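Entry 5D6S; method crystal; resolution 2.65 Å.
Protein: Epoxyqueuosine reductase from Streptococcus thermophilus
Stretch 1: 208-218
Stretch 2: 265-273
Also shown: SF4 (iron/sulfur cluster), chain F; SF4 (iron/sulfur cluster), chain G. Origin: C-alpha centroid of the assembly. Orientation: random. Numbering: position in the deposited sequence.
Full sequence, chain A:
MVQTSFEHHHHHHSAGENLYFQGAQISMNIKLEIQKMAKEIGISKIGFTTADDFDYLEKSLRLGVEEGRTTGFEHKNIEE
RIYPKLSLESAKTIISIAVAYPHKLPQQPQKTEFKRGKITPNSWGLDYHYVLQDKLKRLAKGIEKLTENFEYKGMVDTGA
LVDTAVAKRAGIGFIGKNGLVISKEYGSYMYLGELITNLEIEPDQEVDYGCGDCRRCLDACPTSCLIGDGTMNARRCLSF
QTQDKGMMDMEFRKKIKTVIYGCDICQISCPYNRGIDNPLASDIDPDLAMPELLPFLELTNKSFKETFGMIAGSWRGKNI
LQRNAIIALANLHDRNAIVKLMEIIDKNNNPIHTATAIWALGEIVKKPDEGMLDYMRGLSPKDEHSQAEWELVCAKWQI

Stretch 1 (208-218) DYGCGDCRRCL
Stretch 2 265-273: ICQISCPYN

What joins the two stretches? Chiefly an iron–sulfur cluster, SF4 of chain F. From the first stretch, C211 SG binds FE4 at 2.3 Å, C214 SG binds FE2 at 2.4 Å and C217 SG binds FE1 at 2.3 Å; from the second, C270 SG binds FE3 at 2.2 Å. The rotamers, m for C211, t for C214, p for C217 and t for C270, bring four thiolates onto one cube.

How do the backbones run? Residues 208-215 form a loop that leads into a helix through 217-218; helix 265-268 ends in a turn, with S269 N bonded to I265 O (3.1 Å) and C270 N to Q267 O (3.1 Å). C217 CA and C266 CA approach to 4.5 Å, and C217 CB lies 4.0 Å from C266 CB. C266, also p, sends its SG to FE3 of the chain G cluster.

Why does Y272 reach the loop? With chi1 -72° (m) and chi2 85°, its OH donates a short hydrogen bond to G210 O, 2.5 Å. Y209, chi1 49° (p), adds an apolar contact, CD2 to Y272 CE2 at 3.8 Å.

What covers P271? The R216 guanidinium lays one face over it, NH1 to P271 CG 4.0 Å, while C214 SG lies 3.7 Å from P271 CG.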

# COMPACT_ATOMS: atom_id res chain seq x y z
N ASP A 208 2.28 -24.87 -9.86
CA ASP A 208 3.32 -25.82 -9.46
C ASP A 208 4.42 -25.08 -8.69
O ASP A 208 4.97 -25.60 -7.71
CB ASP A 208 3.91 -26.53 -10.68
N TYR A 209 4.74 -23.87 -9.15
CA TYR A 209 5.87 -23.11 -8.61
C TYR A 209 5.55 -22.40 -7.31
O TYR A 209 4.43 -21.95 -7.08
CB TYR A 209 6.43 -22.11 -9.64
CG TYR A 209 5.40 -21.23 -10.32
CD1 TYR A 209 4.74 -21.65 -11.47
CD2 TYR A 209 5.09 -19.96 -9.82
CE1 TYR A 209 3.81 -20.84 -12.10
CE2 TYR A 209 4.17 -19.14 -10.45
CZ TYR A 209 3.53 -19.58 -11.59
OH TYR A 209 2.61 -18.78 -12.23
N GLY A 210 6.57 -22.32 -6.46
CA GLY A 210 6.47 -21.73 -5.13
C GLY A 210 7.72 -20.96 -4.75
O GLY A 210 8.45 -20.44 -5.61
N CYS A 211 8.00 -20.94 -3.45
CA CYS A 211 9.15 -20.21 -2.93
C CYS A 211 10.42 -21.07 -2.91
O CYS A 211 11.50 -20.64 -3.37
CB CYS A 211 8.85 -19.69 -1.50
SG CYS A 211 7.97 -18.11 -1.43
N GLY A 212 10.29 -22.28 -2.40
CA GLY A 212 11.41 -23.16 -2.19
C GLY A 212 11.97 -22.86 -0.82
O GLY A 212 11.24 -22.87 0.17
N ASP A 213 13.28 -22.65 -0.77
CA ASP A 213 13.94 -22.23 0.47
C ASP A 213 14.54 -20.85 0.25
O ASP A 213 15.71 -20.66 0.54
N CYS A 214 13.74 -19.90 -0.27
CA CYS A 214 14.27 -18.60 -0.74
C CYS A 214 14.59 -17.55 0.32
O CYS A 214 15.71 -17.01 0.33
CB CYS A 214 13.35 -17.97 -1.79
SG CYS A 214 13.85 -16.27 -2.23
N ARG A 215 13.64 -17.21 1.19
CA ARG A 215 13.94 -16.36 2.36
C ARG A 215 14.47 -14.94 2.11
O ARG A 215 14.89 -14.29 3.07
CB ARG A 215 14.96 -17.06 3.28
CG ARG A 215 14.36 -18.07 4.25
CD ARG A 215 15.35 -18.43 5.35
NE ARG A 215 15.86 -17.23 6.02
CZ ARG A 215 15.32 -16.67 7.10
NH1 ARG A 215 14.22 -17.16 7.68
NH2 ARG A 215 15.88 -15.59 7.61
N ARG A 216 14.52 -14.46 0.87
CA ARG A 216 15.16 -13.15 0.60
C ARG A 216 14.38 -11.99 1.26
O ARG A 216 14.95 -11.12 1.93
CB ARG A 216 15.30 -12.88 -0.89
CG ARG A 216 16.42 -13.65 -1.58
CD ARG A 216 17.18 -12.76 -2.55
NE ARG A 216 17.41 -13.38 -3.85
CZ ARG A 216 17.39 -12.74 -5.02
NH1 ARG A 216 17.61 -13.41 -6.16
NH2 ARG A 216 17.13 -11.43 -5.09
N CYS A 217 13.07 -11.99 1.02
CA CYS A 217 12.12 -11.05 1.60
C CYS A 217 12.21 -11.04 3.12
O CYS A 217 12.34 -9.99 3.75
CB CYS A 217 10.69 -11.41 1.15
SG CYS A 217 10.18 -13.14 1.46
N LEU A 218 12.15 -12.21 3.74
CA LEU A 218 12.29 -12.29 5.20
C LEU A 218 13.52 -11.59 5.77
O LEU A 218 13.50 -11.16 6.91
CB LEU A 218 12.36 -13.75 5.65
CG LEU A 218 11.05 -14.51 5.80
CD1 LEU A 218 10.17 -14.37 4.58
CD2 LEU A 218 11.37 -15.98 6.07
N ILE A 265 10.06 -3.25 -0.45
CA ILE A 265 11.31 -3.95 -0.20
C ILE A 265 11.15 -5.48 -0.36
O ILE A 265 12.01 -6.13 -0.92
CB ILE A 265 11.91 -3.49 1.17
CG1 ILE A 265 12.41 -2.04 1.03
CG2 ILE A 265 13.07 -4.37 1.64
CD1 ILE A 265 12.61 -1.28 2.33
N CYS A 266 10.05 -6.04 0.14
CA CYS A 266 9.82 -7.50 0.13
C CYS A 266 9.44 -8.02 -1.25
O CYS A 266 9.32 -9.23 -1.44
CB CYS A 266 8.75 -7.90 1.17
SG CYS A 266 7.23 -6.91 1.21
N GLN A 267 9.25 -7.12 -2.20
CA GLN A 267 8.99 -7.46 -3.60
C GLN A 267 10.20 -7.20 -4.52
O GLN A 267 10.48 -7.98 -5.42
CB GLN A 267 7.81 -6.64 -4.12
CG GLN A 267 6.44 -7.07 -3.59
CD GLN A 267 5.32 -6.15 -4.08
OE1 GLN A 267 5.05 -5.10 -3.48
NE2 GLN A 267 4.67 -6.53 -5.17
N ILE A 268 10.89 -6.09 -4.31
CA ILE A 268 12.13 -5.80 -4.99
C ILE A 268 13.16 -6.92 -4.74
O ILE A 268 13.92 -7.29 -5.64
CB ILE A 268 12.69 -4.43 -4.53
CG1 ILE A 268 11.87 -3.30 -5.14
CG2 ILE A 268 14.17 -4.28 -4.90
CD1 ILE A 268 12.13 -1.93 -4.54
N SER A 269 13.18 -7.46 -3.52
CA SER A 269 14.09 -8.54 -3.17
C SER A 269 13.64 -9.92 -3.69
O SER A 269 14.34 -10.91 -3.44
CB SER A 269 14.28 -8.60 -1.64
OG SER A 269 13.21 -9.28 -0.99
N CYS A 270 12.50 -10.01 -4.37
CA CYS A 270 11.95 -11.29 -4.80
C CYS A 270 12.44 -11.71 -6.18
O CYS A 270 12.31 -10.95 -7.14
CB CYS A 270 10.42 -11.29 -4.80
SG CYS A 270 9.66 -12.93 -5.06
N PRO A 271 13.00 -12.94 -6.28
CA PRO A 271 13.51 -13.49 -7.53
C PRO A 271 12.50 -13.39 -8.66
O PRO A 271 12.87 -13.03 -9.77
CB PRO A 271 13.74 -14.96 -7.19
CG PRO A 271 14.00 -14.98 -5.73
CD PRO A 271 13.15 -13.89 -5.16
N TYR A 272 11.24 -13.68 -8.37
CA TYR A 272 10.20 -13.64 -9.40
C TYR A 272 9.98 -12.27 -10.00
O TYR A 272 9.29 -12.16 -11.02
CB TYR A 272 8.87 -14.15 -8.87
CG TYR A 272 8.81 -15.63 -8.64
CD1 TYR A 272 9.26 -16.19 -7.44
CD2 TYR A 272 8.31 -16.49 -9.63
CE1 TYR A 272 9.19 -17.56 -7.22
CE2 TYR A 272 8.24 -17.86 -9.43
CZ TYR A 272 8.67 -18.39 -8.23
OH TYR A 272 8.58 -19.75 -8.04
N ASN A 273 10.53 -11.23 -9.38
CA ASN A 273 10.41 -9.87 -9.93
C ASN A 273 11.68 -9.44 -10.66
O ASN A 273 11.70 -8.41 -11.33
CB ASN A 273 10.04 -8.86 -8.83
CG ASN A 273 8.59 -9.01 -8.35
OD1 ASN A 273 7.67 -9.07 -9.16
ND2 ASN A 273 8.39 -9.09 -7.03
FE1 SF4 F . 10.04 -14.22 -0.58
FE2 SF4 F . 11.58 -15.51 -2.22
FE3 SF4 F . 9.77 -14.00 -3.15
FE4 SF4 F . 9.23 -16.23 -1.92
S1 SF4 F . 10.16 -15.97 -3.77
S2 SF4 F . 8.27 -14.35 -1.73
S3 SF4 F . 10.74 -16.19 -0.40
S4 SF4 F . 11.40 -13.43 -1.97
FE1 SF4 G . 6.23 -4.47 4.95
FE2 SF4 G . 8.34 -3.56 3.79
FE3 SF4 G . 7.36 -5.87 3.09
FE4 SF4 G . 8.55 -5.63 5.35
S1 SF4 G . 9.38 -5.38 3.46
S2 SF4 G . 6.71 -6.53 4.97
S3 SF4 G . 7.97 -3.61 5.83
S4 SF4 G . 6.45 -3.98 2.91